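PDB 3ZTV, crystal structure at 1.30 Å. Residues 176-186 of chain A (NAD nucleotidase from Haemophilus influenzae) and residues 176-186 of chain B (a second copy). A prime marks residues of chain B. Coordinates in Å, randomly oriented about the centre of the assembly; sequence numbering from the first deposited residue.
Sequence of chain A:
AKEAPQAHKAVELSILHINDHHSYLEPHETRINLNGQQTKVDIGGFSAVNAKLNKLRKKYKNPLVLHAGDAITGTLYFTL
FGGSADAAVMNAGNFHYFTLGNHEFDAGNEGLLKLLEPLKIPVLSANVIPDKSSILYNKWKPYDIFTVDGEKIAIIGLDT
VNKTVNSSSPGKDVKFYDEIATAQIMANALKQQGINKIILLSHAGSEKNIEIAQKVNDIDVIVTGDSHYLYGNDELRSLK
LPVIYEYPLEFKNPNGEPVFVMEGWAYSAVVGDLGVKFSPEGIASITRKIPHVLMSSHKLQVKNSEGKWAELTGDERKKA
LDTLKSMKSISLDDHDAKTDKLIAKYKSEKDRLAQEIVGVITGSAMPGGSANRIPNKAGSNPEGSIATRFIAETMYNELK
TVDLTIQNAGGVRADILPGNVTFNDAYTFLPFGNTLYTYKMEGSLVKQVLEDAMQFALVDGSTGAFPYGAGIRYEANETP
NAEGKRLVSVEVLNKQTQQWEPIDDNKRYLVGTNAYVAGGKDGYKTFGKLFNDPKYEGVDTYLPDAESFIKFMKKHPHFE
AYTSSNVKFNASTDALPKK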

# COMPACT_ATOMS: atom_id res chain seq x y z
N PHE A 176 6.84 8.28 -3.20
CA PHE A 176 5.86 7.65 -4.10
C PHE A 176 4.85 6.83 -3.31
O PHE A 176 5.20 6.19 -2.31
N TYR A 177 3.60 6.82 -3.77
CA TYR A 177 2.51 6.10 -3.13
C TYR A 177 1.77 5.19 -4.11
O TYR A 177 1.67 5.48 -5.32
N ASP A 178 1.25 4.08 -3.59
CA ASP A 178 0.54 3.09 -4.38
C ASP A 178 -0.50 3.68 -5.31
O ASP A 178 -1.30 4.53 -4.90
N GLU A 179 -0.49 3.22 -6.56
CA GLU A 179 -1.40 3.73 -7.58
C GLU A 179 -2.88 3.51 -7.23
O GLU A 179 -3.67 4.45 -7.29
N ILE A 180 -3.25 2.28 -6.89
CA ILE A 180 -4.65 1.97 -6.56
C ILE A 180 -5.11 2.73 -5.32
O ILE A 180 -6.18 3.37 -5.34
N ALA A 181 -4.34 2.68 -4.24
CA ALA A 181 -4.75 3.38 -3.03
C ALA A 181 -4.89 4.88 -3.27
O ALA A 181 -5.85 5.51 -2.85
N THR A 182 -3.92 5.47 -3.95
CA THR A 182 -3.99 6.91 -4.20
C THR A 182 -5.23 7.27 -5.01
O THR A 182 -5.92 8.25 -4.71
N ALA A 183 -5.47 6.52 -6.08
CA ALA A 183 -6.65 6.77 -6.91
C ALA A 183 -7.94 6.72 -6.09
O ALA A 183 -8.78 7.62 -6.19
N GLN A 184 -8.10 5.72 -5.24
CA GLN A 184 -9.34 5.62 -4.48
C GLN A 184 -9.46 6.69 -3.42
O GLN A 184 -10.53 7.27 -3.25
N ILE A 185 -8.38 6.95 -2.69
CA ILE A 185 -8.43 7.92 -1.62
C ILE A 185 -8.68 9.31 -2.21
O ILE A 185 -9.49 10.08 -1.68
N MET A 186 -8.01 9.63 -3.32
CA MET A 186 -8.24 10.93 -3.96
C MET A 186 -9.69 11.08 -4.41
O MET A 186 -10.32 12.11 -4.16
N PHE B 176 -10.75 -1.51 2.76
CA PHE B 176 -9.77 -0.89 3.66
C PHE B 176 -8.51 -0.49 2.89
O PHE B 176 -8.08 -1.21 1.99
N TYR B 177 -7.91 0.63 3.29
CA TYR B 177 -6.70 1.15 2.66
C TYR B 177 -5.60 1.44 3.68
O TYR B 177 -5.87 1.78 4.84
N ASP B 178 -4.36 1.29 3.24
CA ASP B 178 -3.19 1.48 4.08
C ASP B 178 -3.23 2.77 4.89
O ASP B 178 -3.54 3.84 4.36
N GLU B 179 -2.91 2.65 6.17
CA GLU B 179 -2.95 3.79 7.09
C GLU B 179 -2.00 4.93 6.68
O GLU B 179 -2.42 6.08 6.61
N ILE B 180 -0.73 4.61 6.44
CA ILE B 180 0.25 5.63 6.07
C ILE B 180 -0.10 6.29 4.73
O ILE B 180 -0.12 7.52 4.63
N ALA B 181 -0.39 5.49 3.71
CA ALA B 181 -0.72 6.07 2.41
C ALA B 181 -1.96 6.95 2.50
O ALA B 181 -2.00 8.05 1.96
N THR B 182 -2.99 6.47 3.18
CA THR B 182 -4.21 7.27 3.27
C THR B 182 -3.95 8.60 3.98
O THR B 182 -4.43 9.65 3.54
N ALA B 183 -3.24 8.54 5.10
CA ALA B 183 -2.91 9.76 5.83
C ALA B 183 -2.18 10.78 4.94
O ALA B 183 -2.55 11.95 4.91
N GLN B 184 -1.19 10.33 4.19
CA GLN B 184 -0.44 11.28 3.38
C GLN B 184 -1.24 11.81 2.21
O GLN B 184 -1.20 13.01 1.92
N ILE B 185 -1.97 10.93 1.53
CA ILE B 185 -2.72 11.35 0.36
C ILE B 185 -3.83 12.31 0.79
O ILE B 185 -4.06 13.34 0.15
N MET B 186 -4.50 12.00 1.91
CA MET B 186 -5.55 12.90 2.41
C MET B 186 -4.98 14.28 2.76
O MET B 186 -5.54 15.31 2.37

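An exact two-fold axis pairs the two helices, which cross at −47° with their axes 9.6 Å apart at closest approach, so each contact has a symmetry mate, except Ile185 with Ile185′, which meets itself at the axis. Ile185, its CA-to-CB bond directed toward the other copy, is the bump nearest the axis. Its chi1 and chi2 are both m, and its two ends fill different places: Ile185 CG2 meets Ile185′ CG2 at 3.7 Å and Met186′ SD at 3.5 Å, while Ile185 CD1 lies 4.0 Å from Tyr177′ CB and 3.7 Å from Thr182′ OG1. A chain branched at CB suits this spot, because CG2 and CD1 reach separate neighbours. Met186, all three chi angles m, curls its sulfur against Ile185′ CG2.

Tyr177 (chi1 m) also points across and sets its ring against the other helix, near Ala181′, Gln184′ and Ile185′. The small Ala181′ leaves a hollow for the Tyr177 ring: Tyr177 CD1 lies 4.1 Å from Ala181′ CA and 4.2 Å from Ala181′ CB. Farther out, Tyr177 OH rests 3.5 Å from Gln184′ CG, an aliphatic part of that side chain (chi1 t, chi2 p).

No hydrogen bond crosses between the stretches; the hydrogen bonds of Thr182 and Asp178 stay within their own copy. Thr182 OG1, chi1 m, donates to Asp178 O at 2.8 Å, and the same Thr182 OG1 lies 3.7 Å from Ile185′ CD1. Asp178, chi1 t, caps its helix, Asp178 OD2 accepting from Ala181 N at 2.9 Å.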

# COMPACT_ATOMS: atom_id res chain seq x y z
CB PHE A 176 6.58 6.71 -5.08
CG PHE A 176 7.40 7.42 -6.13
CD1 PHE A 176 8.64 7.97 -5.82
CD2 PHE A 176 6.93 7.52 -7.43
CE1 PHE A 176 9.38 8.62 -6.80
CE2 PHE A 176 7.67 8.18 -8.41
CZ PHE A 176 8.90 8.72 -8.09
CB TYR A 177 1.57 7.09 -2.42
CG TYR A 177 2.32 7.78 -1.30
CD1 TYR A 177 2.41 7.19 -0.04
CD2 TYR A 177 3.02 8.96 -1.52
CE1 TYR A 177 3.13 7.79 0.98
CE2 TYR A 177 3.75 9.57 -0.51
CZ TYR A 177 3.80 8.98 0.74
OH TYR A 177 4.55 9.58 1.74
CB ASP A 178 -0.12 2.07 -3.45
CG ASP A 178 -0.81 0.97 -4.20
OD1 ASP A 178 -0.11 0.13 -4.81
OD2 ASP A 178 -2.06 0.94 -4.19
CB GLU A 179 -1.11 3.07 -8.95
CG GLU A 179 0.30 3.31 -9.53
CD GLU A 179 1.31 2.20 -9.20
OE1 GLU A 179 1.13 1.51 -8.15
OE2 GLU A 179 2.28 2.02 -9.98
CB ILE A 180 -4.86 0.45 -6.38
CG1 ILE A 180 -4.71 -0.25 -7.74
CG2 ILE A 180 -6.22 0.15 -5.74
CD1 ILE A 180 -4.68 -1.76 -7.67
CB ALA A 181 -3.79 3.12 -1.88
CB THR A 182 -2.71 7.46 -4.88
OG1 THR A 182 -1.57 7.21 -4.03
CG2 THR A 182 -2.86 8.96 -5.16
CB ALA A 183 -6.72 5.79 -8.09
CB GLN A 184 -9.52 4.25 -3.82
CG GLN A 184 -10.87 4.08 -3.10
CD GLN A 184 -12.07 4.22 -4.04
OE1 GLN A 184 -12.52 5.33 -4.35
NE2 GLN A 184 -12.57 3.10 -4.51
CB ILE A 185 -7.14 7.88 -0.76
CG1 ILE A 185 -7.00 6.52 -0.06
CG2 ILE A 185 -7.12 9.03 0.24
CD1 ILE A 185 -8.25 6.08 0.72
CB MET A 186 -7.32 11.12 -5.18
CG MET A 186 -5.85 11.35 -4.81
SD MET A 186 -5.53 12.88 -3.87
CE MET A 186 -6.14 14.11 -5.02
CB PHE B 176 -9.37 -1.88 4.76
CG PHE B 176 -10.45 -2.13 5.78
CD1 PHE B 176 -11.54 -2.96 5.49
CD2 PHE B 176 -10.39 -1.54 7.04
CE1 PHE B 176 -12.53 -3.19 6.44
CE2 PHE B 176 -11.38 -1.77 7.99
CZ PHE B 176 -12.45 -2.60 7.69
CB TYR B 177 -7.05 2.38 1.80
CG TYR B 177 -7.96 1.96 0.67
CD1 TYR B 177 -7.42 1.48 -0.52
CD2 TYR B 177 -9.34 1.96 0.81
CE1 TYR B 177 -8.25 1.05 -1.56
CE2 TYR B 177 -10.17 1.54 -0.22
CZ TYR B 177 -9.62 1.08 -1.39
OH TYR B 177 -10.46 0.63 -2.40
CB ASP B 178 -1.92 1.47 3.22
CG ASP B 178 -0.67 1.59 4.04
OD1 ASP B 178 -0.33 0.63 4.76
OD2 ASP B 178 -0.01 2.65 3.95
CB GLU B 179 -2.60 3.35 8.53
CG GLU B 179 -3.55 2.30 9.16
CD GLU B 179 -3.07 0.85 9.00
OE1 GLU B 179 -2.33 0.56 8.02
OE2 GLU B 179 -3.45 0.00 9.85
CB ILE B 180 1.68 5.05 6.02
CG1 ILE B 180 2.14 4.70 7.45
CG2 ILE B 180 2.66 6.01 5.34
CD1 ILE B 180 3.43 3.92 7.52
CB ALA B 181 -0.90 5.00 1.35
CB THR B 182 -5.37 6.50 3.97
OG1 THR B 182 -5.67 5.32 3.21
CG2 THR B 182 -6.60 7.40 4.10
CB ALA B 183 -2.10 9.45 7.09
CB GLN B 184 0.87 10.70 2.85
CG GLN B 184 1.73 11.71 2.07
CD GLN B 184 2.16 12.91 2.92
OE1 GLN B 184 1.41 13.87 3.10
NE2 GLN B 184 3.35 12.83 3.47
CB ILE B 185 -3.28 10.14 -0.41
CG1 ILE B 185 -2.14 9.28 -0.97
CG2 ILE B 185 -4.23 10.59 -1.52
CD1 ILE B 185 -1.08 10.06 -1.77
CB MET B 186 -6.24 12.32 3.65
CG MET B 186 -7.15 11.13 3.35
SD MET B 186 -8.58 11.52 2.28
CE MET B 186 -9.40 12.76 3.27